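Local coordinates for protein galactose mutarotase related enzyme (Lactobacillus acidophilus, PDB 3DCD) that is of unestablished function but is an aldose 1-epimerase (galactose mutarotase) relative that probably binds carbohydrate and may act as an isomerase, at residues Y61-K66 / Y105-E110; E110-Y115 / S127-S132. One frame throughout, in Å; residues are numbered along the deposited sequence.

Contact 1 (Y61-K66 / Y105-E110); sequences YTYKGK and YPFKFE
Tyr-61 and Pro-106 meet tip to tip, the phenol oxygen OH of Tyr-61 lying 3.3 Å from Pro-106 CD, which sits at the edge of the tyrosine ring and near its plane. The same oxygen comes equally close to Tyr-105 CA and reaches CD1 of the Tyr-105 ring at 3.6 Å. Its polar need is met by the carbonyl O of Val-104, so a hydrogen-bonded hydroxyl is packed into the start of the 105-110 segment, where Pro-106 centres an inverse gamma turn closed by Phe-107 N and Tyr-105 O. This is the tight, buried part: Tyr-105 lays one face against Phe-107 CD2 and anchors its own hydroxyl on the carbonyl of Ile-137.

The outer part, where Tyr-63 and Pro-106 are partly exposed, is looser. A chi1 of 178° sets Tyr-63 CG anti to the backbone N, and the ring and Phe-107 reach toward each other, tip to tip. Phe-107 CZ stands over one face, 3.7 Å from Tyr-63 CZ and offset toward the rim, the planes inclined at 55° as an oblique aromatic pair. Lys-64 CG lies over the opposite face, and Pro-106 CG touches Tyr-63 CD2 at 3.8 Å. An alanine in place of Tyr-63 would probably take away the ring that Phe-107 CZ and Pro-106 CG pack on and open a gap beside the proline. Beyond it, Lys-64 and Gly-65 of the type I' turn are solvent-exposed. Between the two segments the attachment is thus by shape and apolar contact, while the buried phenol hydroxyls of Tyr-61 and Tyr-105 are bonded to carbonyls outside them.

Contact 2 (E110-Y115 / S127-S132); sequences EFRVNY and SVVNKS
Phe-111 CG stands anti to the backbone N (chi1 179°) and Val-128 CG2 anti to its carbonyl carbon, and on this shared face of the sheet Phe-111 CD1 touches Val-128 CG2 at 3.7 Å. The Phe-111 ring also stacks on Phe-50. On the other face Arg-112 NH1 donates to Glu-110 OE1 at 2.9 Å in a salt bridge, the oxygen lying in the guanidinium plane but being approached from above the carboxylate plane. NH1 also donates to a water that in turn donates to Glu-110 O and Ser-127 OG, tying the charged pair to the neighbouring strand. Arg-112 NE forms a salt bridge with Glu-84, and Ser-127 OG is hydrogen-bonded to Glu-282.

Strands 109-118 and 121-130 form an antiparallel beta hairpin in the large sheet of the galactose mutarotase fold. Glu-110 and Val-129 make one hydrogen-bonded pair and Arg-112 and Ser-127 another; Arg-112 N to Ser-127 O, at 2.8 Å, is nearly straight. Between them Phe-111 and Val-128 are a non-hydrogen-bonded pair. Just past the strand, the bent Lys-131 chain crosses Glu-110 obliquely, its CE 3.5 Å from Glu-110 OE2. Lys-131 NZ stays 4.1 Å from Glu-110 OE2, so the opposite charges are near but do not form a salt bridge.

Contacts 1 and 2 come one after the other along the chain, and their centres lie 16 Å apart on the same side of the protein's centre. Glu-110 belongs to both, and strand 109-118 runs from one into the other. Contact 1 brings the small two-stranded sheet 60-63/66-69 against the residues leading into that strand; contact 2 pairs the strand with 121-130, its neighbour in the large antiparallel sheet. The two also touch directly, since Lys-108 probably hydrogen-bonds through its N to Ser-132 OG and through its O to Lys-131 N. The peripheral hairpin is thereby joined through a few residues to the start of strand 109-118, an inner strand of the large sheet.

Contact 1 (Y61-K66 / Y105-E110)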
loop_
_atom_site.group_PDB
_atom_site.type_symbol
_atom_site.label_atom_id
_atom_site.label_comp_id
_atom_site.label_asym_id
_atom_site.label_seq_id
_atom_site.Cartn_x
_atom_site.Cartn_y
_atom_site.Cartn_z
ATOM N N TYR A 61 -7.253 1.897 20.852
ATOM C CA TYR A 61 -8.433 2.684 20.577
ATOM C C TYR A 61 -9.537 2.204 21.493
ATOM O O TYR A 61 -9.425 1.139 22.115
ATOM C CB TYR A 61 -8.856 2.556 19.111
ATOM C CG TYR A 61 -9.329 1.168 18.690
ATOM C CD1 TYR A 61 -10.682 0.814 18.775
ATOM C CD2 TYR A 61 -8.431 0.226 18.167
ATOM C CE1 TYR A 61 -11.124 -0.440 18.389
ATOM C CE2 TYR A 61 -8.871 -1.034 17.761
ATOM C CZ TYR A 61 -10.214 -1.354 17.875
ATOM O OH TYR A 61 -10.660 -2.595 17.490
ATOM N N THR A 62 -10.604 2.990 21.581
ATOM C CA THR A 62 -11.786 2.555 22.317
ATOM C C THR A 62 -12.946 2.435 21.346
ATOM O O THR A 62 -13.018 3.149 20.340
ATOM C CB THR A 62 -12.163 3.487 23.506
ATOM O OG1 THR A 62 -12.481 4.806 23.025
ATOM C CG2 THR A 62 -11.022 3.558 24.522
ATOM N N TYR A 63 -13.837 1.500 21.639
ATOM C CA TYR A 63 -15.062 1.385 20.879
ATOM C C TYR A 63 -16.140 1.007 21.851
ATOM O O TYR A 63 -15.981 0.041 22.604
ATOM C CB TYR A 63 -14.930 0.343 19.769
ATOM C CG TYR A 63 -16.204 0.153 18.974
ATOM C CD1 TYR A 63 -16.678 1.157 18.122
ATOM C CD2 TYR A 63 -16.936 -1.026 19.085
ATOM C CE1 TYR A 63 -17.839 0.985 17.393
ATOM C CE2 TYR A 63 -18.103 -1.217 18.359
ATOM C CZ TYR A 63 -18.548 -0.207 17.515
ATOM O OH TYR A 63 -19.704 -0.400 16.800
ATOM N N LYS A 64 -17.208 1.805 21.875
ATOM C CA LYS A 64 -18.298 1.622 22.839
ATOM C C LYS A 64 -17.793 1.568 24.276
ATOM O O LYS A 64 -18.341 0.844 25.089
ATOM C CB LYS A 64 -19.125 0.352 22.537
ATOM C CG LYS A 64 -19.779 0.304 21.158
ATOM C CD LYS A 64 -20.725 1.462 20.928
ATOM C CE LYS A 64 -21.437 1.324 19.591
ATOM N NZ LYS A 64 -21.988 2.634 19.153
ATOM N N GLY A 65 -16.728 2.309 24.574
ATOM C CA GLY A 65 -16.195 2.383 25.936
ATOM C C GLY A 65 -15.200 1.302 26.297
ATOM O O GLY A 65 -14.648 1.291 27.405
ATOM N N LYS A 66 -14.969 0.368 25.383
ATOM C CA LYS A 66 -14.056 -0.741 25.664
ATOM C C LYS A 66 -12.748 -0.483 24.941
ATOM O O LYS A 66 -12.751 0.016 23.816
ATOM C CB LYS A 66 -14.676 -2.078 25.229
ATOM C CG LYS A 66 -13.806 -3.321 25.523
ATOM C CD LYS A 66 -14.553 -4.609 25.215
ATOM C CE LYS A 66 -13.584 -5.779 25.053
ATOM N NZ LYS A 66 -14.301 -7.094 24.875
ATOM N N TYR A 105 -10.427 -6.363 17.437
ATOM C CA TYR A 105 -11.234 -5.682 16.427
ATOM C C TYR A 105 -12.643 -6.309 16.423
ATOM O O TYR A 105 -12.853 -7.389 15.849
ATOM C CB TYR A 105 -10.538 -5.785 15.061
ATOM C CG TYR A 105 -11.206 -4.962 13.973
ATOM C CD1 TYR A 105 -11.178 -3.566 14.011
ATOM C CD2 TYR A 105 -11.873 -5.587 12.914
ATOM C CE1 TYR A 105 -11.811 -2.803 13.022
ATOM C CE2 TYR A 105 -12.513 -4.834 11.925
ATOM C CZ TYR A 105 -12.474 -3.446 11.986
ATOM O OH TYR A 105 -13.109 -2.685 11.011
ATOM N N PRO A 106 -13.616 -5.640 17.076
ATOM C CA PRO A 106 -14.885 -6.289 17.458
ATOM C C PRO A 106 -15.895 -6.265 16.313
ATOM O O PRO A 106 -17.030 -5.801 16.482
ATOM C CB PRO A 106 -15.375 -5.429 18.630
ATOM C CG PRO A 106 -14.840 -4.068 18.337
ATOM C CD PRO A 106 -13.586 -4.222 17.488
ATOM N N PHE A 107 -15.453 -6.729 15.147
ATOM C CA PHE A 107 -16.286 -6.756 13.956
ATOM C C PHE A 107 -16.166 -8.071 13.223
ATOM O O PHE A 107 -15.104 -8.720 13.229
ATOM C CB PHE A 107 -15.928 -5.601 13.018
ATOM C CG PHE A 107 -16.175 -4.252 13.616
ATOM C CD1 PHE A 107 -17.467 -3.735 13.684
ATOM C CD2 PHE A 107 -15.122 -3.512 14.147
ATOM C CE1 PHE A 107 -17.699 -2.488 14.248
ATOM C CE2 PHE A 107 -15.350 -2.263 14.715
ATOM C CZ PHE A 107 -16.637 -1.744 14.751
ATOM N N LYS A 108 -17.273 -8.467 12.602
ATOM C CA LYS A 108 -17.289 -9.612 11.718
ATOM C C LYS A 108 -17.223 -9.091 10.288
ATOM O O LYS A 108 -17.866 -8.096 9.964
ATOM C CB LYS A 108 -18.561 -10.428 11.938
ATOM C CG LYS A 108 -18.706 -10.966 13.361
ATOM C CD LYS A 108 -19.951 -11.853 13.512
ATOM C CE LYS A 108 -19.836 -13.190 12.759
ATOM N NZ LYS A 108 -18.636 -14.018 13.109
ATOM N N PHE A 109 -16.442 -9.750 9.436
ATOM C CA PHE A 109 -16.229 -9.241 8.080
ATOM C C PHE A 109 -15.815 -10.352 7.131
ATOM O O PHE A 109 -15.413 -11.438 7.562
ATOM C CB PHE A 109 -15.136 -8.154 8.088
ATOM C CG PHE A 109 -13.796 -8.651 8.603
ATOM C CD1 PHE A 109 -13.458 -8.512 9.948
ATOM C CD2 PHE A 109 -12.895 -9.289 7.752
ATOM C CE1 PHE A 109 -12.239 -8.998 10.433
ATOM C CE2 PHE A 109 -11.678 -9.779 8.227
ATOM C CZ PHE A 109 -11.351 -9.627 9.569
ATOM N N GLU A 110 -15.897 -10.049 5.835
ATOM C CA GLU A 110 -15.201 -10.798 4.798
ATOM C C GLU A 110 -14.296 -9.793 4.091
ATOM O O GLU A 110 -14.781 -8.806 3.550
ATOM C CB GLU A 110 -16.190 -11.421 3.803
ATOM C CG GLU A 110 -17.089 -12.511 4.392
ATOM C CD GLU A 110 -18.060 -13.114 3.369
ATOM O OE1 GLU A 110 -18.181 -12.580 2.238
ATOM O OE2 GLU A 110 -18.698 -14.120 3.704
#

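Contact 2 (E110-Y115 / S127-S132)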
loop_
_atom_site.group_PDB
_atom_site.type_symbol
_atom_site.label_atom_id
_atom_site.label_comp_id
_atom_site.label_asym_id
_atom_site.label_seq_id
_atom_site.Cartn_x
_atom_site.Cartn_y
_atom_site.Cartn_z
ATOM N N GLU A 110 -15.897 -10.049 5.835
ATOM C CA GLU A 110 -15.201 -10.798 4.798
ATOM C C GLU A 110 -14.296 -9.793 4.091
ATOM O O GLU A 110 -14.781 -8.806 3.550
ATOM C CB GLU A 110 -16.190 -11.421 3.803
ATOM C CG GLU A 110 -17.089 -12.511 4.392
ATOM C CD GLU A 110 -18.060 -13.114 3.369
ATOM O OE1 GLU A 110 -18.181 -12.580 2.238
ATOM O OE2 GLU A 110 -18.698 -14.120 3.704
ATOM N N PHE A 111 -12.984 -10.040 4.108
ATOM C CA PHE A 111 -12.006 -9.166 3.444
ATOM C C PHE A 111 -11.346 -9.926 2.303
ATOM O O PHE A 111 -10.678 -10.933 2.538
ATOM C CB PHE A 111 -10.934 -8.707 4.441
ATOM C CG PHE A 111 -9.857 -7.811 3.831
ATOM C CD1 PHE A 111 -10.182 -6.846 2.883
ATOM C CD2 PHE A 111 -8.525 -7.914 4.258
ATOM C CE1 PHE A 111 -9.178 -5.992 2.318
ATOM C CE2 PHE A 111 -7.526 -7.077 3.730
ATOM C CZ PHE A 111 -7.850 -6.109 2.763
ATOM N N ARG A 112 -11.532 -9.432 1.082
ATOM C CA ARG A 112 -10.987 -10.083 -0.099
ATOM C C ARG A 112 -9.941 -9.196 -0.765
ATOM O O ARG A 112 -10.169 -8.001 -0.960
ATOM C CB ARG A 112 -12.106 -10.416 -1.094
ATOM C CG ARG A 112 -12.936 -11.637 -0.709
ATOM C CD ARG A 112 -14.116 -11.813 -1.675
ATOM N NE ARG A 112 -14.893 -13.000 -1.347
ATOM C CZ ARG A 112 -15.870 -13.019 -0.442
ATOM N NH1 ARG A 112 -16.204 -11.912 0.215
ATOM N NH2 ARG A 112 -16.513 -14.142 -0.200
ATOM N N VAL A 113 -8.794 -9.790 -1.089
ATOM C CA VAL A 113 -7.758 -9.138 -1.872
ATOM C C VAL A 113 -7.630 -9.912 -3.177
ATOM O O VAL A 113 -7.256 -11.097 -3.199
ATOM C CB VAL A 113 -6.379 -9.068 -1.123
ATOM C CG1 VAL A 113 -5.350 -8.334 -1.975
ATOM C CG2 VAL A 113 -6.540 -8.341 0.215
ATOM N N ASN A 114 -7.991 -9.239 -4.260
ATOM C CA ASN A 114 -7.944 -9.834 -5.577
ATOM C C ASN A 114 -6.815 -9.208 -6.359
ATOM O O ASN A 114 -6.667 -7.990 -6.373
ATOM C CB ASN A 114 -9.248 -9.608 -6.332
ATOM C CG ASN A 114 -9.130 -9.977 -7.815
ATOM O OD1 ASN A 114 -9.139 -11.149 -8.186
ATOM N ND2 ASN A 114 -9.017 -8.976 -8.655
ATOM N N TYR A 115 -6.027 -10.061 -7.008
ATOM C CA TYR A 115 -4.972 -9.624 -7.911
ATOM C C TYR A 115 -5.296 -10.167 -9.282
ATOM O O TYR A 115 -5.620 -11.352 -9.430
ATOM C CB TYR A 115 -3.621 -10.199 -7.478
ATOM C CG TYR A 115 -3.130 -9.672 -6.160
ATOM C CD1 TYR A 115 -3.283 -10.416 -4.993
ATOM C CD2 TYR A 115 -2.495 -8.436 -6.085
ATOM C CE1 TYR A 115 -2.820 -9.926 -3.777
ATOM C CE2 TYR A 115 -2.023 -7.926 -4.877
ATOM C CZ TYR A 115 -2.185 -8.679 -3.729
ATOM O OH TYR A 115 -1.726 -8.186 -2.535
ATOM N N SER A 127 -12.034 -5.736 -1.345
ATOM C CA SER A 127 -13.444 -5.831 -1.096
ATOM C C SER A 127 -13.631 -6.151 0.372
ATOM O O SER A 127 -13.074 -7.127 0.870
ATOM C CB SER A 127 -14.057 -6.926 -1.958
ATOM O OG SER A 127 -15.344 -7.272 -1.488
ATOM N N VAL A 128 -14.409 -5.318 1.060
ATOM C CA VAL A 128 -14.751 -5.560 2.473
ATOM C C VAL A 128 -16.279 -5.683 2.597
ATOM O O VAL A 128 -16.999 -4.793 2.166
ATOM C CB VAL A 128 -14.233 -4.400 3.366
ATOM C CG1 VAL A 128 -14.548 -4.635 4.829
ATOM C CG2 VAL A 128 -12.710 -4.224 3.192
ATOM N N VAL A 129 -16.754 -6.780 3.176
ATOM C CA VAL A 129 -18.174 -6.951 3.474
ATOM C C VAL A 129 -18.368 -6.954 4.981
ATOM O O VAL A 129 -17.755 -7.760 5.681
ATOM C CB VAL A 129 -18.735 -8.261 2.861
ATOM C CG1 VAL A 129 -20.226 -8.438 3.198
ATOM C CG2 VAL A 129 -18.513 -8.260 1.333
ATOM N N ASN A 130 -19.205 -6.045 5.476
ATOM C CA ASN A 130 -19.525 -6.003 6.896
ATOM C C ASN A 130 -20.564 -7.069 7.227
ATOM O O ASN A 130 -21.670 -7.045 6.666
ATOM C CB ASN A 130 -20.022 -4.612 7.276
ATOM C CG ASN A 130 -20.369 -4.497 8.754
ATOM O OD1 ASN A 130 -20.010 -5.360 9.555
ATOM N ND2 ASN A 130 -21.069 -3.417 9.119
ATOM N N LYS A 131 -20.180 -8.007 8.100
ATOM C CA LYS A 131 -21.020 -9.117 8.555
ATOM C C LYS A 131 -21.493 -8.919 9.997
ATOM O O LYS A 131 -22.030 -9.827 10.611
ATOM C CB LYS A 131 -20.234 -10.429 8.463
ATOM C CG LYS A 131 -19.922 -10.873 7.037
ATOM C CD LYS A 131 -21.204 -11.088 6.238
ATOM C CE LYS A 131 -20.906 -11.660 4.860
ATOM N NZ LYS A 131 -22.159 -12.058 4.142
ATOM N N SER A 132 -21.245 -7.724 10.529
ATOM C CA SER A 132 -21.631 -7.359 11.889
ATOM C C SER A 132 -23.064 -6.824 11.896
ATOM O O SER A 132 -23.591 -6.450 10.846
ATOM C CB SER A 132 -20.695 -6.268 12.417
ATOM O OG SER A 132 -19.337 -6.610 12.222
HETATM O O HOH W 1 -15.259 -9.228 0.501
#